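Local coordinates for probable aminotransferase (Pseudomonas aeruginosa, PDB 5YKR), which is a probable class-III aminotransferase of the pyridoxal-phosphate-dependent superfamily, found as an assembly of two chains, at residues V159-C164 with S173-D178; E204-D209 with E239-G244. One frame throughout, in Å; residues are numbered along the deposited sequence.

Interaction 1: V159-C164 with S173-D178; sequences VVVFNC and SQVEFD
Asn-163 and Phe-177 join the C-terminal part of the 159-164 segment, which carries strand 158-162 of the seven-stranded sheet of the large domain of this aminotransferase fold, to the short strand 175-177, which pairs with strand 183-185 in a hairpin. Polar contacts gather on the amide of Asn-163. Its CG stands anti to the backbone N (chi1 -167°), and the amide beyond it accepts one direct bond, from Phe-177 N to OD1 at 3.2 Å. The bond is bent, 144° at the hydrogen, and the donor lies well above the carbonyl plane. ND2 turns to Glu-204 OE2 and to a water, 2.9 Å away, that donates in turn to Phe-177 O, so the amide binds Phe-177 N directly and Phe-177 O through the water. A second water spans the segments, accepting from Cys-164 N and donating to Val-175 O. Apolar contact is looser. Val-161 CG1 meets Ser-173 CB and CG2 chiefly Val-175 CG2, each pair 4.1 Å apart, while Leu-202 of the neighbouring strand 200-203 also touches both valines. Against the Phe-177 ring the Asn-163 amide is tilted by 63°, with CG 3.7 Å from Phe-177 CD2.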
loop_
_atom_site.group_PDB
_atom_site.type_symbol
_atom_site.label_atom_id
_atom_site.label_comp_id
_atom_site.label_asym_id
_atom_site.label_seq_id
_atom_site.Cartn_x
_atom_site.Cartn_y
_atom_site.Cartn_z
ATOM N N VAL A 159 -17.379 -5.894 11.988
ATOM C CA VAL A 159 -16.251 -6.812 12.043
ATOM C C VAL A 159 -15.955 -7.036 13.524
ATOM O O VAL A 159 -15.940 -6.073 14.305
ATOM C CB VAL A 159 -14.992 -6.265 11.312
ATOM C CG1 VAL A 159 -14.435 -4.974 11.895
ATOM C CG2 VAL A 159 -13.845 -7.223 11.373
ATOM N N VAL A 160 -15.648 -8.275 13.889
ATOM C CA VAL A 160 -15.095 -8.583 15.203
ATOM C C VAL A 160 -13.579 -8.558 15.096
ATOM O O VAL A 160 -12.976 -9.250 14.251
ATOM C CB VAL A 160 -15.572 -9.969 15.730
ATOM C CG1 VAL A 160 -14.712 -10.433 16.916
ATOM C CG2 VAL A 160 -17.067 -9.872 16.149
ATOM N N VAL A 161 -12.976 -7.807 16.015
ATOM C CA VAL A 161 -11.557 -7.847 16.261
ATOM C C VAL A 161 -11.338 -8.118 17.770
ATOM O O VAL A 161 -12.270 -8.032 18.584
ATOM C CB VAL A 161 -10.797 -6.621 15.796
ATOM C CG1 VAL A 161 -10.949 -6.428 14.292
ATOM C CG2 VAL A 161 -11.254 -5.374 16.548
ATOM N N PHE A 162 -10.092 -8.443 18.120
ATOM C CA PHE A 162 -9.719 -8.744 19.503
ATOM C C PHE A 162 -8.964 -7.596 20.149
ATOM O O PHE A 162 -8.206 -6.862 19.504
ATOM C CB PHE A 162 -8.940 -10.071 19.560
ATOM C CG PHE A 162 -9.780 -11.249 19.118
ATOM C CD1 PHE A 162 -10.749 -11.756 19.944
ATOM C CD2 PHE A 162 -9.672 -11.785 17.878
ATOM C CE1 PHE A 162 -11.564 -12.799 19.558
ATOM C CE2 PHE A 162 -10.495 -12.809 17.470
ATOM C CZ PHE A 162 -11.446 -13.322 18.305
ATOM N N ASN A 163 -9.147 -7.444 21.459
ATOM C CA ASN A 163 -8.518 -6.330 22.156
ATOM C C ASN A 163 -6.977 -6.473 22.049
ATOM O O ASN A 163 -6.431 -7.579 22.239
ATOM C CB ASN A 163 -8.994 -6.299 23.625
ATOM C CG ASN A 163 -8.653 -5.005 24.338
ATOM O OD1 ASN A 163 -8.575 -3.927 23.741
ATOM N ND2 ASN A 163 -8.327 -5.137 25.655
ATOM N N CYS A 164 -6.326 -5.368 21.748
ATOM C CA CYS A 164 -4.868 -5.270 21.558
ATOM C C CYS A 164 -4.355 -6.043 20.352
ATOM O O CYS A 164 -3.171 -6.366 20.275
ATOM C CB CYS A 164 -4.084 -5.629 22.841
ATOM S SG CYS A 164 -4.589 -4.659 24.258
ATOM N N SER A 173 -10.311 -1.513 13.149
ATOM C CA SER A 173 -9.673 -2.312 14.181
ATOM C C SER A 173 -9.075 -1.517 15.324
ATOM O O SER A 173 -8.616 -2.107 16.307
ATOM C CB SER A 173 -8.519 -3.167 13.572
ATOM O OG SER A 173 -7.386 -2.370 13.188
ATOM N N GLN A 174 -9.051 -0.185 15.191
ATOM C CA GLN A 174 -8.284 0.701 16.093
ATOM C C GLN A 174 -9.145 1.057 17.323
ATOM O O GLN A 174 -9.488 2.210 17.559
ATOM C CB GLN A 174 -7.817 1.952 15.389
ATOM C CG GLN A 174 -7.026 1.723 14.100
ATOM C CD GLN A 174 -5.596 1.299 14.268
ATOM O OE1 GLN A 174 -5.162 0.929 15.389
ATOM N NE2 GLN A 174 -4.813 1.366 13.169
ATOM N N VAL A 175 -9.403 0.027 18.131
ATOM C CA VAL A 175 -10.257 0.111 19.314
ATOM C C VAL A 175 -9.575 -0.613 20.464
ATOM O O VAL A 175 -8.696 -1.455 20.244
ATOM C CB VAL A 175 -11.667 -0.460 19.097
ATOM C CG1 VAL A 175 -12.468 0.429 18.148
ATOM C CG2 VAL A 175 -11.604 -1.883 18.607
ATOM N N GLU A 176 -10.011 -0.300 21.684
ATOM C CA GLU A 176 -9.568 -1.007 22.900
ATOM C C GLU A 176 -10.702 -0.979 23.905
ATOM O O GLU A 176 -11.673 -0.238 23.745
ATOM C CB GLU A 176 -8.313 -0.372 23.493
ATOM C CG GLU A 176 -8.537 0.996 24.105
ATOM C CD GLU A 176 -7.256 1.697 24.499
ATOM O OE1 GLU A 176 -6.244 1.518 23.821
ATOM O OE2 GLU A 176 -7.304 2.520 25.474
ATOM N N PHE A 177 -10.559 -1.780 24.961
ATOM C CA PHE A 177 -11.499 -1.687 26.078
ATOM C C PHE A 177 -10.979 -0.638 27.074
ATOM O O PHE A 177 -9.812 -0.672 27.467
ATOM C CB PHE A 177 -11.658 -2.990 26.785
ATOM C CG PHE A 177 -12.521 -4.008 26.066
ATOM C CD1 PHE A 177 -13.826 -3.687 25.733
ATOM C CD2 PHE A 177 -12.072 -5.279 25.767
ATOM C CE1 PHE A 177 -14.634 -4.588 25.083
ATOM C CE2 PHE A 177 -12.878 -6.171 25.138
ATOM C CZ PHE A 177 -14.166 -5.832 24.797
ATOM N N ASP A 178 -11.889 0.218 27.549
ATOM C CA ASP A 178 -11.585 1.133 28.648
ATOM C C ASP A 178 -11.797 0.401 29.991
ATOM O O ASP A 178 -12.096 -0.780 30.025
ATOM C CB ASP A 178 -12.358 2.453 28.505
ATOM C CG ASP A 178 -13.826 2.335 28.823
ATOM O OD1 ASP A 178 -14.280 1.270 29.287
ATOM O OD2 ASP A 178 -14.514 3.372 28.614
HETATM O O HOH W 1 -7.915 -2.576 27.054
HETATM O O HOH W 2 -6.488 -2.512 21.376
#

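Interaction 2: E204-D209 with E239-G244; sequences EFNDLD and EGFHAG
Phe-241, in the first turn of helix 241-251, pushes its ring into the bend of 204-209 and meets three kinds of surface there: an aromatic face, an amide and a leucine. Its CG is anti to the backbone N (chi1 176°), which carries CG, and the ring with it, toward 204-209. The edge of the ring reaches Phe-205 in an edge-to-face pair, centroids 4.8 Å apart and planes at 55°; Phe-241 CE2 lies over the Phe-205 face, 3.5 Å from Phe-205 CE1. Over one face of the Phe-241 ring lies Asn-206 OD1, 3.3 Å from Phe-241 CG, the amide plane nearly perpendicular to the ring. That oxygen accepts from Ala-238 N, while Asn-206 ND2 donates to Pro-236 O and Arg-396 O, bonds that would hold the amide in its rotation. Leu-208 CD2 splits its contacts between Phe-241 CD1, at 3.8 Å, and Gly-244 C, at 3.7 Å. Leu-208 CD1 lies 4.0 Å from Gly-244 CA, the leucine resting directly on the backbone of the glycine. Asp-207 and Gly-240 occupy the N-cap positions of their helices. The contact thus joins the starts of the helices of two successive beta-alpha-beta units of the aminotransferase sheet.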
loop_
_atom_site.group_PDB
_atom_site.type_symbol
_atom_site.label_atom_id
_atom_site.label_comp_id
_atom_site.label_asym_id
_atom_site.label_seq_id
_atom_site.Cartn_x
_atom_site.Cartn_y
_atom_site.Cartn_z
ATOM N N GLU A 204 -12.270 -9.969 23.893
ATOM C CA GLU A 204 -10.930 -10.455 24.273
ATOM C C GLU A 204 -10.682 -11.797 23.581
ATOM O O GLU A 204 -11.602 -12.628 23.405
ATOM C CB GLU A 204 -10.785 -10.675 25.788
ATOM C CG GLU A 204 -10.679 -9.417 26.626
ATOM C CD GLU A 204 -9.428 -8.600 26.465
ATOM O OE1 GLU A 204 -8.445 -9.006 25.818
ATOM O OE2 GLU A 204 -9.434 -7.469 26.996
ATOM N N PHE A 205 -9.416 -12.027 23.238
ATOM C CA PHE A 205 -8.966 -13.365 22.757
ATOM C C PHE A 205 -9.270 -14.412 23.825
ATOM O O PHE A 205 -9.377 -14.086 25.028
ATOM C CB PHE A 205 -7.473 -13.287 22.463
ATOM C CG PHE A 205 -6.917 -14.259 21.457
ATOM C CD1 PHE A 205 -7.324 -14.246 20.156
ATOM C CD2 PHE A 205 -5.807 -15.080 21.791
ATOM C CE1 PHE A 205 -6.750 -15.068 19.218
ATOM C CE2 PHE A 205 -5.205 -15.872 20.840
ATOM C CZ PHE A 205 -5.694 -15.883 19.550
ATOM N N ASN A 206 -9.435 -15.670 23.416
ATOM C CA ASN A 206 -9.607 -16.773 24.359
ATOM C C ASN A 206 -10.878 -16.649 25.218
ATOM O O ASN A 206 -10.899 -17.026 26.413
ATOM C CB ASN A 206 -8.346 -16.958 25.224
ATOM C CG ASN A 206 -7.189 -17.490 24.431
ATOM O OD1 ASN A 206 -7.406 -18.290 23.514
ATOM N ND2 ASN A 206 -5.968 -17.090 24.788
ATOM N N ASP A 207 -11.932 -16.088 24.613
ATOM C CA ASP A 207 -13.213 -15.915 25.324
ATOM C C ASP A 207 -14.383 -16.288 24.403
ATOM O O ASP A 207 -14.981 -15.442 23.699
ATOM C CB ASP A 207 -13.294 -14.471 25.815
ATOM C CG ASP A 207 -14.462 -14.211 26.746
ATOM O OD1 ASP A 207 -15.383 -15.060 26.869
ATOM O OD2 ASP A 207 -14.394 -13.090 27.360
ATOM N N LEU A 208 -14.664 -17.580 24.357
ATOM C CA LEU A 208 -15.654 -18.101 23.481
ATOM C C LEU A 208 -17.083 -17.656 23.829
ATOM O O LEU A 208 -17.888 -17.433 22.933
ATOM C CB LEU A 208 -15.564 -19.628 23.386
ATOM C CG LEU A 208 -14.275 -20.145 22.723
ATOM C CD1 LEU A 208 -14.114 -21.650 22.927
ATOM C CD2 LEU A 208 -14.232 -19.794 21.250
ATOM N N ASP A 209 -17.355 -17.479 25.116
ATOM C CA ASP A 209 -18.660 -17.015 25.529
ATOM C C ASP A 209 -18.901 -15.575 25.012
ATOM O O ASP A 209 -19.976 -15.247 24.522
ATOM C CB ASP A 209 -18.793 -17.055 27.058
ATOM C CG ASP A 209 -18.870 -18.494 27.621
ATOM O OD1 ASP A 209 -19.080 -19.483 26.862
ATOM O OD2 ASP A 209 -18.721 -18.652 28.864
ATOM N N GLU A 239 -6.109 -23.851 24.850
ATOM C CA GLU A 239 -6.578 -25.165 24.425
ATOM C C GLU A 239 -8.055 -25.074 24.041
ATOM O O GLU A 239 -8.897 -24.560 24.813
ATOM C CB GLU A 239 -6.357 -26.177 25.558
ATOM C CG GLU A 239 -6.794 -27.565 25.207
ATOM C CD GLU A 239 -5.967 -28.185 24.107
ATOM O OE1 GLU A 239 -4.785 -27.799 23.921
ATOM O OE2 GLU A 239 -6.516 -29.088 23.444
ATOM N N GLY A 240 -8.383 -25.578 22.877
ATOM C CA GLY A 240 -9.777 -25.559 22.397
ATOM C C GLY A 240 -10.238 -24.266 21.733
ATOM O O GLY A 240 -11.338 -24.217 21.176
ATOM N N PHE A 241 -9.426 -23.206 21.784
ATOM C CA PHE A 241 -9.919 -21.892 21.285
ATOM C C PHE A 241 -10.162 -21.910 19.784
ATOM O O PHE A 241 -11.227 -21.526 19.293
ATOM C CB PHE A 241 -8.986 -20.751 21.661
ATOM C CG PHE A 241 -9.417 -19.430 21.096
ATOM C CD1 PHE A 241 -10.535 -18.806 21.581
ATOM C CD2 PHE A 241 -8.718 -18.825 20.056
ATOM C CE1 PHE A 241 -10.975 -17.603 21.042
ATOM C CE2 PHE A 241 -9.148 -17.622 19.523
ATOM C CZ PHE A 241 -10.287 -17.006 20.026
ATOM N N HIS A 242 -9.169 -22.390 19.035
ATOM C CA HIS A 242 -9.365 -22.448 17.576
ATOM C C HIS A 242 -10.542 -23.310 17.123
ATOM O O HIS A 242 -11.247 -22.947 16.202
ATOM C CB HIS A 242 -8.055 -22.801 16.842
ATOM C CG HIS A 242 -7.220 -21.598 16.587
ATOM N ND1 HIS A 242 -7.682 -20.543 15.807
ATOM C CD2 HIS A 242 -6.040 -21.194 17.127
ATOM C CE1 HIS A 242 -6.784 -19.568 15.839
ATOM N NE2 HIS A 242 -5.782 -19.931 16.625
ATOM N N ALA A 243 -10.749 -24.440 17.795
ATOM C CA ALA A 243 -11.874 -25.278 17.466
ATOM C C ALA A 243 -13.186 -24.543 17.727
ATOM O O ALA A 243 -14.082 -24.580 16.905
ATOM C CB ALA A 243 -11.814 -26.568 18.257
ATOM N N GLY A 244 -13.258 -23.817 18.837
ATOM C CA GLY A 244 -14.453 -23.036 19.180
ATOM C C GLY A 244 -14.682 -21.864 18.256
ATOM O O GLY A 244 -15.787 -21.570 17.842
#

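Following the chain from its N terminus, strand 158-162 runs into interaction 1, which closes a short loop of eight residues, without helix or strand, before 173-178. The chain then turns through the hairpin of 175-177 and 183-185 and forms the edge strand 200-203 beside 158-162. Interaction 2 opens just after it and closes a longer loop, holding most of helix 208-215 and strand 220-225, at the start of helix 241-251. The two loops follow in series, neither nesting nor crossing. In space they share the Asn-163 to Glu-204 bond, and Phe-162 CD1 packs 3.6 Å from Phe-205 N. The hairpin packs on the Val-161 side of strand 158-162, the start of helix 241-251 on the Phe-162 side.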